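Local coordinates for protein peptide methionine sulfoxide reductase MsrA (Treponema denticola ATCC 35405, PDB 5FA9) that probably repairs oxidised proteins by reducing both the S and the R forms of methionine sulfoxide, as a fusion of an MsrA and an MsrB unit, at residues Lys178-Ile183 against Asp212-Lys217; Ser186-Lys191 against Gly288-Phe293. The protein carries 2 engineered substitutions. All coordinates share one frame; numbering follows the deposited sequence.

Contact 1 (Lys178-Ile183 against Asp212-Lys217)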
loop_
_atom_site.group_PDB
_atom_site.type_symbol
_atom_site.label_atom_id
_atom_site.label_comp_id
_atom_site.label_asym_id
_atom_site.label_seq_id
_atom_site.Cartn_x
_atom_site.Cartn_y
_atom_site.Cartn_z
ATOM N N LYS B 178 16.195 -22.110 38.498
ATOM C CA LYS B 178 16.930 -21.476 39.589
ATOM C C LYS B 178 17.324 -20.036 39.254
ATOM O O LYS B 178 17.471 -19.202 40.146
ATOM C CB LYS B 178 18.151 -22.317 39.958
ATOM C CG LYS B 178 17.988 -23.778 39.566
ATOM C CD LYS B 178 19.134 -24.638 40.045
ATOM C CE LYS B 178 18.947 -24.950 41.515
ATOM N NZ LYS B 178 17.656 -25.678 41.727
ATOM N N SER B 179 17.505 -19.752 37.968
ATOM C CA SER B 179 17.929 -18.427 37.530
ATOM C C SER B 179 16.782 -17.426 37.625
ATOM O O SER B 179 16.957 -16.310 38.118
ATOM C CB SER B 179 18.463 -18.479 36.098
ATOM O OG SER B 179 19.272 -19.624 35.896
ATOM N N LEU B 180 15.609 -17.828 37.150
ATOM C CA LEU B 180 14.459 -16.935 37.081
ATOM C C LEU B 180 13.690 -16.890 38.397
ATOM O O LEU B 180 13.730 -17.836 39.183
ATOM C CB LEU B 180 13.515 -17.364 35.955
ATOM C CG LEU B 180 14.097 -17.463 34.545
ATOM C CD1 LEU B 180 13.066 -18.037 33.587
ATOM C CD2 LEU B 180 14.579 -16.102 34.067
ATOM N N LYS B 181 12.992 -15.784 38.629
ATOM C CA LYS B 181 12.041 -15.701 39.731
ATOM C C LYS B 181 10.834 -16.576 39.399
ATOM O O LYS B 181 10.598 -16.875 38.227
ATOM C CB LYS B 181 11.623 -14.247 39.980
ATOM C CG LYS B 181 12.743 -13.234 39.807
ATOM C CD LYS B 181 12.445 -11.950 40.570
ATOM C CE LYS B 181 12.825 -10.719 39.764
ATOM N NZ LYS B 181 12.535 -9.459 40.506
ATOM N N PRO B 182 10.079 -17.007 40.427
ATOM C CA PRO B 182 8.920 -17.886 40.219
ATOM C C PRO B 182 7.949 -17.392 39.148
ATOM O O PRO B 182 7.519 -18.184 38.310
ATOM C CB PRO B 182 8.247 -17.895 41.593
ATOM C CG PRO B 182 9.367 -17.703 42.544
ATOM C CD PRO B 182 10.340 -16.779 41.861
ATOM N N ILE B 183 7.616 -16.106 39.172
ATOM C CA ILE B 183 6.689 -15.544 38.195
ATOM C C ILE B 183 7.292 -15.565 36.788
ATOM O O ILE B 183 6.575 -15.730 35.801
ATOM C CB ILE B 183 6.271 -14.100 38.574
ATOM C CG1 ILE B 183 5.201 -13.575 37.613
ATOM C CG2 ILE B 183 7.479 -13.171 38.622
ATOM C CD1 ILE B 183 4.685 -12.200 37.968
ATOM N N ASP B 212 14.097 -11.105 25.385
ATOM C CA ASP B 212 13.673 -12.377 25.962
ATOM C C ASP B 212 14.462 -12.642 27.239
ATOM O O ASP B 212 15.690 -12.722 27.215
ATOM C CB ASP B 212 13.866 -13.519 24.958
ATOM C CG ASP B 212 13.166 -14.805 25.381
ATOM O OD1 ASP B 212 12.872 -14.976 26.584
ATOM O OD2 ASP B 212 12.913 -15.655 24.502
ATOM N N ILE B 213 13.750 -12.790 28.351
ATOM C CA ILE B 213 14.385 -12.961 29.652
ATOM C C ILE B 213 15.099 -14.310 29.776
ATOM O O ILE B 213 15.893 -14.518 30.694
ATOM C CB ILE B 213 13.350 -12.818 30.794
ATOM C CG1 ILE B 213 14.040 -12.461 32.113
ATOM C CG2 ILE B 213 12.503 -14.078 30.919
ATOM C CD1 ILE B 213 13.120 -11.818 33.124
ATOM N N THR B 214 14.827 -15.220 28.845
ATOM C CA THR B 214 15.418 -16.554 28.895
ATOM C C THR B 214 16.575 -16.746 27.914
ATOM O O THR B 214 17.424 -17.612 28.119
ATOM C CB THR B 214 14.363 -17.644 28.617
ATOM O OG1 THR B 214 13.911 -17.545 27.261
ATOM C CG2 THR B 214 13.179 -17.495 29.560
ATOM N N THR B 215 16.610 -15.946 26.852
ATOM C CA THR B 215 17.623 -16.122 25.812
ATOM C C THR B 215 18.428 -14.856 25.536
ATOM O O THR B 215 19.574 -14.928 25.093
ATOM C CB THR B 215 16.991 -16.592 24.487
ATOM O OG1 THR B 215 16.174 -15.547 23.946
ATOM C CG2 THR B 215 16.144 -17.833 24.706
ATOM N N GLY B 216 17.829 -13.699 25.795
ATOM C CA GLY B 216 18.503 -12.437 25.558
ATOM C C GLY B 216 18.265 -11.867 24.170
ATOM O O GLY B 216 18.836 -10.840 23.810
ATOM N N LYS B 217 17.437 -12.546 23.382
ATOM C CA LYS B 217 17.105 -12.084 22.038
ATOM C C LYS B 217 16.036 -10.991 22.071
ATOM O O LYS B 217 15.017 -11.140 22.744
ATOM C CB LYS B 217 16.636 -13.255 21.173
ATOM C CG LYS B 217 16.262 -12.874 19.750
ATOM C CD LYS B 217 16.004 -14.106 18.901
ATOM C CE LYS B 217 15.302 -13.748 17.602
ATOM N NZ LYS B 217 14.997 -14.958 16.787
#
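Leu180, the first residue to leave the helical conformation after helix 173-179, reaches with its two methyl branches onto Ile213 and Thr214 in the turn that follows strand 208-212. No hydrogen bond spans the two segments; the contact is a small apolar patch of 105 Å² built round this one leucine. Its CG stands anti to its own carbonyl carbon (chi1 -57°), which presents the forked end to the turn, CD2 to Ile213 and CD1 to Thr214.

Along 212-217, Asp212 comes first and does its work within the turn. Its OD1 takes two hydrogen bonds from Thr214, one from the backbone N at 3.0 Å and one from OG1 at 2.9 Å. Both donors come in over the same face of the carboxylate, almost 50° out of its plane, and the double grip fixes the rotation of the threonine. The other oxygen, OD2, is tied to Ser261.

Ile213 CG1 lies 4.2 Å from Leu180 CD2, and that leucine methyl, CD2, is 4.0 Å from the backbone O of Ile213. With OG1 of Thr214 engaged by the aspartate, CG2 is the branch left to meet the leucine, and it lies 4.1 Å from Leu180 CD1. Thr188 of helix 182-190 packs on all three of these side chains.

Farther on, Gly216, with a positive phi, donates its N to Asp212 O at 2.7 Å. Lys217 closes the turn, its O accepting from Asp212 N, while its NZ forms a salt bridge with Glu165 and hydrogen bonds with Gln242 O and Thr263 OG1. Leucine and turn thus join the interhelical bend of the SelR (MsrB) domain to a beta-hairpin, strands 208-212 and 218-221, whose connection opens with an Asx turn.

Contact 2 (Ser186-Lys191 against Gly288-Phe293)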
loop_
_atom_site.group_PDB
_atom_site.type_symbol
_atom_site.label_atom_id
_atom_site.label_comp_id
_atom_site.label_asym_id
_atom_site.label_seq_id
_atom_site.Cartn_x
_atom_site.Cartn_y
_atom_site.Cartn_z
ATOM N N SER B 186 7.136 -19.285 35.710
ATOM C CA SER B 186 5.737 -19.642 35.503
ATOM C C SER B 186 5.203 -19.114 34.174
ATOM O O SER B 186 4.570 -19.847 33.417
ATOM C CB SER B 186 4.877 -19.117 36.654
ATOM O OG SER B 186 4.990 -19.950 37.794
ATOM N N VAL B 187 5.459 -17.841 33.899
ATOM C CA VAL B 187 4.984 -17.216 32.669
ATOM C C VAL B 187 5.619 -17.840 31.428
ATOM O O VAL B 187 4.922 -18.225 30.490
ATOM C CB VAL B 187 5.261 -15.698 32.668
ATOM C CG1 VAL B 187 5.123 -15.128 31.264
ATOM C CG2 VAL B 187 4.326 -14.985 33.636
ATOM N N THR B 188 6.943 -17.952 31.435
ATOM C CA THR B 188 7.679 -18.372 30.248
ATOM C C THR B 188 7.659 -19.882 30.014
ATOM O O THR B 188 7.622 -20.333 28.870
ATOM C CB THR B 188 9.149 -17.911 30.318
ATOM O OG1 THR B 188 9.765 -18.447 31.495
ATOM C CG2 THR B 188 9.228 -16.392 30.356
ATOM N N GLN B 189 7.682 -20.660 31.092
ATOM C CA GLN B 189 7.804 -22.111 30.965
ATOM C C GLN B 189 6.500 -22.857 31.241
ATOM O O GLN B 189 6.368 -24.031 30.893
ATOM C CB GLN B 189 8.898 -22.630 31.900
ATOM C CG GLN B 189 10.243 -21.944 31.722
ATOM C CD GLN B 189 10.721 -21.966 30.283
ATOM O OE1 GLN B 189 10.855 -23.028 29.678
ATOM N NE2 GLN B 189 10.982 -20.788 29.729
ATOM N N GLU B 190 5.538 -22.183 31.864
ATOM C CA GLU B 190 4.274 -22.826 32.212
ATOM C C GLU B 190 3.072 -22.062 31.663
ATOM O O GLU B 190 1.939 -22.301 32.079
ATOM C CB GLU B 190 4.153 -22.966 33.732
ATOM C CG GLU B 190 5.270 -23.772 34.374
ATOM C CD GLU B 190 5.224 -23.728 35.887
ATOM O OE1 GLU B 190 4.457 -22.909 36.435
ATOM O OE2 GLU B 190 5.955 -24.510 36.531
ATOM N N LYS B 191 3.334 -21.144 30.735
ATOM C CA LYS B 191 2.294 -20.354 30.070
ATOM C C LYS B 191 1.393 -19.592 31.039
ATOM O O LYS B 191 0.235 -19.313 30.724
ATOM C CB LYS B 191 1.423 -21.250 29.183
ATOM C CG LYS B 191 2.188 -22.140 28.223
ATOM C CD LYS B 191 1.227 -22.909 27.331
ATOM C CE LYS B 191 1.850 -24.192 26.810
ATOM N NZ LYS B 191 0.814 -25.130 26.296
ATOM N N GLY B 288 5.273 -8.709 31.393
ATOM C CA GLY B 288 6.518 -8.038 31.715
ATOM C C GLY B 288 7.563 -8.980 32.282
ATOM O O GLY B 288 8.762 -8.786 32.080
ATOM N N ALA B 289 7.100 -10.005 32.993
ATOM C CA ALA B 289 7.983 -10.994 33.601
ATOM C C ALA B 289 8.778 -11.772 32.554
ATOM O O ALA B 289 9.827 -12.341 32.853
ATOM C CB ALA B 289 7.181 -11.951 34.470
ATOM N N ALA B 290 8.266 -11.798 31.326
ATOM C CA ALA B 290 8.924 -12.509 30.237
ATOM C C ALA B 290 9.948 -11.628 29.527
ATOM O O ALA B 290 10.669 -12.091 28.643
ATOM C CB ALA B 290 7.891 -13.021 29.244
ATOM N N LEU B 291 10.010 -10.357 29.914
ATOM C CA LEU B 291 10.874 -9.401 29.229
ATOM C C LEU B 291 11.961 -8.816 30.127
ATOM O O LEU B 291 11.788 -8.689 31.339
ATOM C CB LEU B 291 10.036 -8.263 28.639
ATOM C CG LEU B 291 8.894 -8.670 27.707
ATOM C CD1 LEU B 291 8.079 -7.452 27.295
ATOM C CD2 LEU B 291 9.431 -9.403 26.486
ATOM N N ARG B 292 13.087 -8.470 29.509
ATOM C CA ARG B 292 14.147 -7.718 30.168
ATOM C C ARG B 292 14.430 -6.437 29.390
ATOM O O ARG B 292 14.837 -6.488 28.230
ATOM C CB ARG B 292 15.416 -8.564 30.285
ATOM C CG ARG B 292 16.591 -7.834 30.913
ATOM C CD ARG B 292 17.790 -8.758 31.063
ATOM N NE ARG B 292 19.057 -8.035 30.988
ATOM C CZ ARG B 292 19.910 -8.131 29.973
ATOM N NH1 ARG B 292 19.631 -8.922 28.946
ATOM N NH2 ARG B 292 21.041 -7.440 29.984
ATOM N N PHE B 293 14.215 -5.290 30.028
ATOM C CA PHE B 293 14.392 -4.009 29.356
ATOM C C PHE B 293 15.852 -3.572 29.311
ATOM O O PHE B 293 16.567 -3.640 30.311
ATOM C CB PHE B 293 13.551 -2.924 30.032
ATOM C CG PHE B 293 13.731 -1.558 29.433
ATOM C CD1 PHE B 293 13.155 -1.241 28.215
ATOM C CD2 PHE B 293 14.472 -0.589 30.091
ATOM C CE1 PHE B 293 13.317 0.015 27.659
ATOM C CE2 PHE B 293 14.638 0.669 29.542
ATOM C CZ PHE B 293 14.060 0.971 28.324
#
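Ala290 CB sits against two consecutive residues of helix 182-190, Val187 and Thr188, and its small side chain is consistent with the close approach of helix and 3-10 turn: the CA atoms of Thr188 and Ala290 are 6.0 Å apart. The shortest approach is from Thr188 CG2, 3.8 Å from Ala290 CB and 3.9 Å from Ala290 CA. Val187 CG1 comes to the same alanine methyl at 4.0 Å.

Each branched residue divides its arms between tasks. In Thr188 (chi1 58°) the hydroxyl lies between the backbone N and carbonyl carbon, which brings OG1 back to Gln184 O one turn earlier in the helix and leaves CG2 turned out to the alanine. OG1 also receives a hydrogen bond from Gln189 NE2 at 3.2 Å, the oxygen lying close to the plane of the amide; the hydroxyl is therefore held on the helix, and what it offers across the interface is a methyl group. Val187 has CG1 anti to its backbone N (chi1 164°), so that its two methyls fork over neighbouring alanines: CG1 meets Ala290, and CG2 lies 4.2 Å from Ala289 CB. The contact is wholly apolar, buries 131 Å² and has no hydrogen bond across it.

The alanines belong to the 3-10 turn 288-290, whose Gly288 and Ala289 backbone N atoms are held by Glu194. From here the chain runs into strand 291-295 at the edge of the three-stranded antiparallel sheet, beside strand 208-212. Leu268 of strand 267-272 also packs on Ala290, and Thr188 is backbone-bonded to His267 of that strand, so helix 182-190 lies against the six-stranded sheet as well.

Contacts 1 and 2 have their centres about 7 Å apart and share helix 182-190. Their segments alternate along the chain; in space the hairpin turn and the 3-10 turn both pack against that helix, meeting at Thr188. They are joined directly: Ile213 N lies 3.2 Å from Ala290 O, probably a hydrogen bond, and Leu180 CD1 lies 3.9 Å from Thr188 OG1. Ile213 CD1 also packs against Ala289 O. Both contacts lie away from the dithiane pocket around Ser11, the engineered residue at the predicted active-site position of the MsrA unit. Contact 1 has an indirect link to a ligand: Lys217 NZ bonds to the backbone O of Gln242, which lines a dithiothreitol pocket.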